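Local coordinates for protein putative pectin lyase (Geobacillus virus E2, PDB 7CHU) that serves as the trimeric tailspike of a deep-sea thermophilic bacteriophage and, with its pectate-lyase-like fold, probably binds and perhaps cleaves bacterial surface polysaccharide, at residues N8-F13 and V29-D34; K3-N8 and N22-D27; G39-Y44 and L51-N56. All coordinates share one frame; numbering follows the deposited sequence.

Interaction 1 of 3, residues N8-F13 and V29-D34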
# COMPACT_ATOMS: atom_id res chain seq x y z
N ASN A 8 -27.14 30.64 -52.30
CA ASN A 8 -25.76 30.93 -52.67
C ASN A 8 -25.44 32.38 -52.33
O ASN A 8 -26.28 33.27 -52.54
CB ASN A 8 -25.51 30.67 -54.16
CG ASN A 8 -25.64 29.21 -54.53
OD1 ASN A 8 -25.00 28.34 -53.92
ND2 ASN A 8 -26.48 28.92 -55.51
N PRO A 9 -24.25 32.66 -51.80
CA PRO A 9 -23.91 34.04 -51.44
C PRO A 9 -23.89 34.93 -52.67
O PRO A 9 -23.83 34.46 -53.80
CB PRO A 9 -22.51 33.91 -50.83
CG PRO A 9 -21.98 32.61 -51.36
CD PRO A 9 -23.17 31.71 -51.49
N VAL A 10 -23.93 36.24 -52.41
CA VAL A 10 -23.78 37.26 -53.44
C VAL A 10 -22.72 38.24 -52.95
O VAL A 10 -22.28 38.18 -51.80
CB VAL A 10 -25.11 37.99 -53.75
CG1 VAL A 10 -26.13 37.01 -54.30
CG2 VAL A 10 -25.65 38.66 -52.51
N ALA A 11 -22.30 39.13 -53.85
CA ALA A 11 -21.19 40.03 -53.54
C ALA A 11 -21.62 41.21 -52.68
O ALA A 11 -20.93 41.57 -51.73
CB ALA A 11 -20.54 40.53 -54.84
N THR A 12 -22.73 41.85 -53.03
CA THR A 12 -23.17 43.09 -52.38
C THR A 12 -24.63 42.98 -51.99
O THR A 12 -25.39 42.16 -52.51
CB THR A 12 -23.00 44.31 -53.30
OG1 THR A 12 -24.12 44.40 -54.19
CG2 THR A 12 -21.71 44.23 -54.11
N PHE A 13 -25.02 43.86 -51.06
CA PHE A 13 -26.41 43.90 -50.64
C PHE A 13 -27.33 44.14 -51.83
O PHE A 13 -28.38 43.49 -51.95
CB PHE A 13 -26.59 44.98 -49.58
CG PHE A 13 -28.03 45.18 -49.17
CD1 PHE A 13 -28.72 46.31 -49.58
CD2 PHE A 13 -28.68 44.23 -48.41
CE1 PHE A 13 -30.03 46.50 -49.21
CE2 PHE A 13 -30.00 44.41 -48.04
CZ PHE A 13 -30.67 45.54 -48.44
N VAL A 29 -29.17 34.50 -47.02
CA VAL A 29 -28.04 34.73 -47.91
C VAL A 29 -27.02 35.60 -47.20
O VAL A 29 -27.38 36.51 -46.45
CB VAL A 29 -28.45 35.39 -49.26
CG1 VAL A 29 -29.02 36.77 -49.02
CG2 VAL A 29 -27.27 35.48 -50.21
N MET A 30 -25.75 35.31 -47.46
CA MET A 30 -24.65 36.15 -47.01
C MET A 30 -24.14 36.97 -48.18
O MET A 30 -24.07 36.47 -49.31
CB MET A 30 -23.51 35.30 -46.44
CG MET A 30 -22.26 36.08 -46.12
SD MET A 30 -20.92 35.01 -45.57
CE MET A 30 -21.52 34.49 -43.96
N VAL A 31 -23.78 38.22 -47.93
CA VAL A 31 -23.07 39.00 -48.92
C VAL A 31 -21.62 39.11 -48.48
O VAL A 31 -21.33 39.29 -47.29
CB VAL A 31 -23.75 40.37 -49.17
CG1 VAL A 31 -25.26 40.20 -49.30
CG2 VAL A 31 -23.42 41.39 -48.11
N THR A 32 -20.71 38.93 -49.43
CA THR A 32 -19.34 38.53 -49.14
C THR A 32 -18.27 39.53 -49.58
O THR A 32 -17.15 39.46 -49.05
CB THR A 32 -19.04 37.18 -49.80
OG1 THR A 32 -19.23 37.28 -51.23
CG2 THR A 32 -19.96 36.11 -49.25
N ASP A 33 -18.56 40.42 -50.52
CA ASP A 33 -17.61 41.43 -50.99
C ASP A 33 -18.29 42.79 -51.08
O ASP A 33 -18.31 43.44 -52.13
CB ASP A 33 -17.01 41.03 -52.33
CG ASP A 33 -15.57 41.47 -52.47
OD1 ASP A 33 -15.34 42.65 -52.81
OD2 ASP A 33 -14.67 40.65 -52.22
N ASP A 34 -18.87 43.22 -49.96
CA ASP A 34 -19.54 44.51 -49.84
C ASP A 34 -18.73 45.49 -48.99
O ASP A 34 -19.29 46.42 -48.42
CB ASP A 34 -20.93 44.31 -49.24
CG ASP A 34 -21.93 45.38 -49.67
OD1 ASP A 34 -21.54 46.30 -50.42
OD2 ASP A 34 -23.10 45.28 -49.26
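V10 and V31 face each other in a single backbone bridge, with the end-to-end directions of N8-F13 and V29-D34 47° apart. V10 N donates a hydrogen bond to M30 O at 3.1 Å, and T32 N returns a bond to V10 O. That same carbonyl also receives T32 OG1, which comes from above the carbonyl plane at 3.2 Å from V10 O, so T32 grips V10 O with two donors. One residue further, D33 N reaches A11 O in the carbonyl plane, on a lone pair. Among the side chains, V10 CG2 lies 3.6 Å from V31 CG1 as the two valines cross obliquely, both against I16 of helix 14-19. V29 sends CG2, which stands anti to its own backbone N, to 3.4 Å from N8 O. P9 CB rests 3.7 Å from T32 CG2. At the far end D34 turns its carboxylate to the backbone: F13 N meets D34 OD2 at 3.0 Å from above the carboxylate plane, and F13 CB touches it too. T12, just ahead of helix 14-19, caps a backbone N beyond the segment with its side chain, and OG1 also bonds D15 OD1. T32 O is bonded by N56 ND2 of the second subunit, and P9 packs on T52 there. This arrangement extends, by a single bridge, the pairing of strands 5-6 and 27-30 in a small mixed sheet and runs into the N-cap of helix 14-19.

Interaction 2 of 3, residues K3-N8 and N22-D27; sequences KTRWLN and NPQHGD
R5 runs alongside D27, the two side chains heading in one direction, and the arginine can be followed out along the aspartate. R5 CB sits 3.6 Å from D27 OD1. CG continues anti to the backbone N (chi1 -172°), and CD stays beside the same oxygen. The chain then bends at chi3 (68°), which places NE; NE bonds D27 OD1 at 2.7 Å, with the oxygen almost exactly in the guanidinium plane. At the tip NH2 meets D27 OD2 at 2.6 Å. This is a side-on, two-nitrogen salt bridge, both oxygens being met on their syn side, and the guanidinium and carboxylate planes are 35° apart. L7 CD2 lies over the centre of one guanidinium face, 3.8 Å above its plane, while L7 CD1 touches D27 OD2. A second donor holds that oxygen: Q24 N reaches D27 OD2 at 3.1 Å from above the carboxylate plane. The carboxylate therefore ties the arginine to the type II turn Q24-D27, and its negative charge is probably stabilised by this pairing. The backbones join as well, R5 N bonding G26 O at 2.9 Å, in parallel pairing of R5 with D27. G26 CA comes to 3.2 Å from K3 O, and its positive phi is one glycine readily adopts. Strand 5-6 is an outermost strand of the four-stranded sheet within this chain, next to strand 27-30. R43 of strand 40-45 bonds K3 O, W49 of strand 48-54 packs on D27, and W6 NE1 bonds D57 of the third subunit.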
# COMPACT_ATOMS: atom_id res chain seq x y z
N LYS A 3 -37.85 26.65 -42.05
CA LYS A 3 -37.66 27.90 -41.32
C LYS A 3 -36.46 28.67 -41.85
O LYS A 3 -36.44 29.90 -41.79
CB LYS A 3 -37.47 27.63 -39.82
CG LYS A 3 -38.62 26.88 -39.15
CD LYS A 3 -39.78 27.81 -38.80
CE LYS A 3 -40.93 27.67 -39.79
NZ LYS A 3 -41.99 28.68 -39.55
N THR A 4 -35.46 27.94 -42.34
CA THR A 4 -34.27 28.56 -42.91
C THR A 4 -33.88 27.82 -44.19
O THR A 4 -33.90 26.58 -44.23
CB THR A 4 -33.08 28.56 -41.92
OG1 THR A 4 -33.42 29.33 -40.77
CG2 THR A 4 -31.82 29.16 -42.56
N ARG A 5 -33.53 28.59 -45.22
CA ARG A 5 -33.08 28.04 -46.50
C ARG A 5 -31.90 28.87 -47.00
O ARG A 5 -32.07 30.00 -47.48
CB ARG A 5 -34.21 28.01 -47.52
CG ARG A 5 -33.87 27.27 -48.80
CD ARG A 5 -35.08 27.19 -49.72
NE ARG A 5 -35.44 28.50 -50.25
CZ ARG A 5 -35.70 28.75 -51.53
NH1 ARG A 5 -35.65 27.78 -52.43
NH2 ARG A 5 -36.03 29.98 -51.91
N TRP A 6 -30.70 28.31 -46.88
CA TRP A 6 -29.49 29.02 -47.27
C TRP A 6 -29.38 29.08 -48.79
O TRP A 6 -29.42 28.05 -49.47
CB TRP A 6 -28.26 28.33 -46.66
CG TRP A 6 -27.94 28.81 -45.28
CD1 TRP A 6 -28.27 28.22 -44.10
CD2 TRP A 6 -27.22 30.01 -44.94
NE1 TRP A 6 -27.80 28.97 -43.04
CE2 TRP A 6 -27.15 30.07 -43.53
CE3 TRP A 6 -26.62 31.03 -45.69
CZ2 TRP A 6 -26.51 31.11 -42.86
CZ3 TRP A 6 -25.99 32.06 -45.02
CH2 TRP A 6 -25.94 32.09 -43.62
N LEU A 7 -29.23 30.28 -49.33
CA LEU A 7 -29.00 30.42 -50.76
C LEU A 7 -27.52 30.70 -51.02
O LEU A 7 -26.73 30.94 -50.10
CB LEU A 7 -29.89 31.52 -51.35
CG LEU A 7 -31.39 31.45 -50.99
CD1 LEU A 7 -32.09 32.77 -51.32
CD2 LEU A 7 -32.11 30.28 -51.66
N ASN A 8 -27.14 30.64 -52.30
CA ASN A 8 -25.76 30.93 -52.67
C ASN A 8 -25.44 32.38 -52.33
O ASN A 8 -26.28 33.27 -52.54
CB ASN A 8 -25.51 30.67 -54.16
CG ASN A 8 -25.64 29.21 -54.53
OD1 ASN A 8 -25.00 28.34 -53.92
ND2 ASN A 8 -26.48 28.92 -55.51
N ASN A 22 -37.54 36.48 -56.13
CA ASN A 22 -38.67 35.68 -55.67
C ASN A 22 -38.40 35.09 -54.29
O ASN A 22 -38.56 33.88 -54.08
CB ASN A 22 -38.95 34.56 -56.67
CG ASN A 22 -40.18 34.85 -57.51
OD1 ASN A 22 -41.29 34.49 -57.13
ND2 ASN A 22 -39.97 35.46 -58.68
N PRO A 23 -38.00 35.91 -53.31
CA PRO A 23 -37.54 35.34 -52.04
C PRO A 23 -38.70 34.81 -51.21
O PRO A 23 -39.76 35.45 -51.10
CB PRO A 23 -36.84 36.52 -51.35
CG PRO A 23 -37.58 37.69 -51.83
CD PRO A 23 -37.96 37.39 -53.27
N GLN A 24 -38.51 33.63 -50.64
CA GLN A 24 -39.49 32.98 -49.78
C GLN A 24 -39.18 33.28 -48.32
O GLN A 24 -38.11 33.81 -47.97
CB GLN A 24 -39.50 31.47 -50.04
CG GLN A 24 -39.74 31.03 -51.50
CD GLN A 24 -40.80 31.84 -52.25
OE1 GLN A 24 -40.63 33.03 -52.51
NE2 GLN A 24 -41.90 31.18 -52.59
N HIS A 25 -40.12 32.93 -47.45
CA HIS A 25 -39.90 33.10 -46.02
C HIS A 25 -38.83 32.12 -45.55
O HIS A 25 -38.91 30.92 -45.81
CB HIS A 25 -41.20 32.88 -45.24
CG HIS A 25 -41.05 33.14 -43.77
ND1 HIS A 25 -40.89 32.12 -42.84
CD2 HIS A 25 -41.04 34.29 -43.06
CE1 HIS A 25 -40.79 32.65 -41.63
NE2 HIS A 25 -40.88 33.96 -41.74
N GLY A 26 -37.83 32.65 -44.85
CA GLY A 26 -36.75 31.84 -44.33
C GLY A 26 -35.52 31.81 -45.21
O GLY A 26 -34.48 31.29 -44.76
N ASP A 27 -35.59 32.34 -46.43
CA ASP A 27 -34.42 32.40 -47.29
C ASP A 27 -33.33 33.22 -46.62
O ASP A 27 -33.58 34.30 -46.07
CB ASP A 27 -34.79 33.00 -48.65
CG ASP A 27 -35.48 32.00 -49.55
OD1 ASP A 27 -35.80 30.89 -49.05
OD2 ASP A 27 -35.70 32.30 -50.75

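Interaction 3 of 3, residues G39-Y44 and L51-N56; sequences GSVYRY and LTQKHN
The Y42 ring carries L51 CD1 over one face, 3.8 Å from the ring centroid and 21° off its normal, a CH-pi contact offset toward the rim. CE1 is the ring carbon nearest that methyl, and CD1 of the ring lies against L51 N and CA. L51 CD1 also lies 3.5 Å from S40 CB, a tight carbon pair. F13 meets the Y42 ring too, their planes about 50° apart, and Y42 OH bonds N37. The imidazole of H55 packs edge-to-face with H55 of the second subunit. The two strands run antiparallel at 150°, their axes 4.5 Å apart at closest approach. V41 N bonds Q53 O at 2.8 Å; in return V41 O accepts T52 N at 3.0 Å, nearly straight off the carbonyl, and a weak bond from Q53 N. Two residues thus face V41, a classic beta bulge. G39 O takes H55 N from above the carbonyl plane. Away from the ring, T52 CG2 touches R43 CB, and V41 CB meets Q53 CB at 3.9 Å. T52, Q53 and K54 pack on W6, M30 and T32 of the third subunit, respectively. Backbone bonds therefore set the register and the bulge of this buried hairpin, the L51 methyl fills one face of Y42, and strand 48-54 is left with side chains that also serve a subunit interface.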
# COMPACT_ATOMS: atom_id res chain seq x y z
N GLY A 39 -19.69 39.79 -44.94
CA GLY A 39 -20.04 38.88 -43.87
C GLY A 39 -21.44 39.05 -43.33
O GLY A 39 -21.89 38.21 -42.54
N SER A 40 -22.15 40.10 -43.73
CA SER A 40 -23.52 40.29 -43.27
C SER A 40 -24.42 39.21 -43.85
O SER A 40 -24.27 38.80 -45.01
CB SER A 40 -24.01 41.68 -43.67
OG SER A 40 -23.14 42.68 -43.16
N VAL A 41 -25.34 38.72 -43.01
CA VAL A 41 -26.25 37.64 -43.35
C VAL A 41 -27.67 38.20 -43.24
O VAL A 41 -28.03 38.79 -42.22
CB VAL A 41 -26.06 36.42 -42.44
CG1 VAL A 41 -27.18 35.42 -42.60
CG2 VAL A 41 -24.72 35.75 -42.73
N TYR A 42 -28.46 38.04 -44.30
CA TYR A 42 -29.79 38.61 -44.37
C TYR A 42 -30.81 37.49 -44.46
O TYR A 42 -30.57 36.47 -45.13
CB TYR A 42 -29.93 39.59 -45.55
CG TYR A 42 -28.99 40.78 -45.46
CD1 TYR A 42 -29.38 41.98 -44.85
CD2 TYR A 42 -27.70 40.71 -45.97
CE1 TYR A 42 -28.51 43.06 -44.76
CE2 TYR A 42 -26.83 41.78 -45.89
CZ TYR A 42 -27.23 42.94 -45.28
OH TYR A 42 -26.33 43.99 -45.21
N ARG A 43 -31.92 37.66 -43.77
CA ARG A 43 -33.00 36.67 -43.76
C ARG A 43 -34.27 37.35 -44.23
O ARG A 43 -34.63 38.42 -43.73
CB ARG A 43 -33.19 36.08 -42.38
CG ARG A 43 -34.41 35.19 -42.25
CD ARG A 43 -34.60 34.80 -40.79
NE ARG A 43 -35.82 34.04 -40.58
CZ ARG A 43 -35.90 32.72 -40.74
NH1 ARG A 43 -34.83 32.04 -41.12
NH2 ARG A 43 -37.05 32.10 -40.53
N TYR A 44 -34.95 36.73 -45.19
CA TYR A 44 -36.18 37.30 -45.72
C TYR A 44 -37.31 36.94 -44.76
O TYR A 44 -37.83 35.83 -44.78
CB TYR A 44 -36.47 36.80 -47.14
CG TYR A 44 -37.49 37.65 -47.87
CD1 TYR A 44 -37.16 38.93 -48.32
CD2 TYR A 44 -38.78 37.18 -48.10
CE1 TYR A 44 -38.09 39.72 -48.97
CE2 TYR A 44 -39.72 37.96 -48.76
CZ TYR A 44 -39.37 39.23 -49.19
OH TYR A 44 -40.30 40.00 -49.85
N LEU A 51 -31.28 42.11 -41.83
CA LEU A 51 -29.97 41.73 -41.32
C LEU A 51 -30.14 40.98 -40.00
O LEU A 51 -30.69 41.53 -39.04
CB LEU A 51 -29.09 42.96 -41.13
CG LEU A 51 -27.65 42.71 -40.67
CD1 LEU A 51 -26.89 41.93 -41.73
CD2 LEU A 51 -26.95 44.02 -40.37
N THR A 52 -29.68 39.74 -39.95
CA THR A 52 -29.78 38.93 -38.73
C THR A 52 -28.44 38.53 -38.14
O THR A 52 -28.33 38.41 -36.91
CB THR A 52 -30.60 37.65 -39.00
OG1 THR A 52 -29.84 36.76 -39.83
CG2 THR A 52 -31.92 37.99 -39.67
N GLN A 53 -27.42 38.29 -38.97
CA GLN A 53 -26.15 37.79 -38.46
C GLN A 53 -25.01 38.48 -39.20
O GLN A 53 -25.20 39.05 -40.28
CB GLN A 53 -26.05 36.26 -38.58
CG GLN A 53 -27.23 35.50 -37.98
CD GLN A 53 -27.15 34.00 -38.18
OE1 GLN A 53 -26.27 33.35 -37.63
NE2 GLN A 53 -28.10 33.44 -38.93
N LYS A 54 -23.82 38.42 -38.61
CA LYS A 54 -22.67 39.09 -39.21
C LYS A 54 -21.38 38.44 -38.73
O LYS A 54 -21.20 38.23 -37.53
CB LYS A 54 -22.66 40.58 -38.85
CG LYS A 54 -22.12 41.49 -39.92
CD LYS A 54 -20.94 42.32 -39.42
CE LYS A 54 -20.36 43.19 -40.55
NZ LYS A 54 -19.02 43.76 -40.20
N HIS A 55 -20.50 38.12 -39.67
CA HIS A 55 -19.15 37.68 -39.35
C HIS A 55 -18.19 38.86 -39.45
O HIS A 55 -18.02 39.44 -40.53
CB HIS A 55 -18.73 36.56 -40.30
CG HIS A 55 -17.28 36.21 -40.19
ND1 HIS A 55 -16.81 35.24 -39.33
CD2 HIS A 55 -16.19 36.73 -40.81
CE1 HIS A 55 -15.50 35.16 -39.44
NE2 HIS A 55 -15.09 36.06 -40.33
N ASN A 56 -17.54 39.21 -38.33
CA ASN A 56 -16.57 40.30 -38.29
C ASN A 56 -15.16 39.72 -38.36
O ASN A 56 -14.73 39.02 -37.43
CB ASN A 56 -16.74 41.15 -37.02
CG ASN A 56 -15.73 42.32 -36.92
OD1 ASN A 56 -14.72 42.38 -37.65
ND2 ASN A 56 -16.01 43.26 -36.03

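In the fold
From the N terminus, strand 5-6 first pairs in interaction 2 with the turn at N22-D27, closing a loop that contains helix 14-19. Interaction 1 starts at the shared residue N8 and reaches past that turn to V29-D34, so these two contacts cross along the chain. Interaction 3 follows in series, closing the hairpin of strands 40-45 and 48-54. The three meet in one four-stranded sheet: V29 O and V31 O probably bond Y42 N and G39 N, D27 O probably bonds Y44 N, and W6 packs on M30. Together they hold what looks like a small N-terminal domain that touches its copies in the trimer; the contact centres lie 64 to 68 Å from the chain's centre.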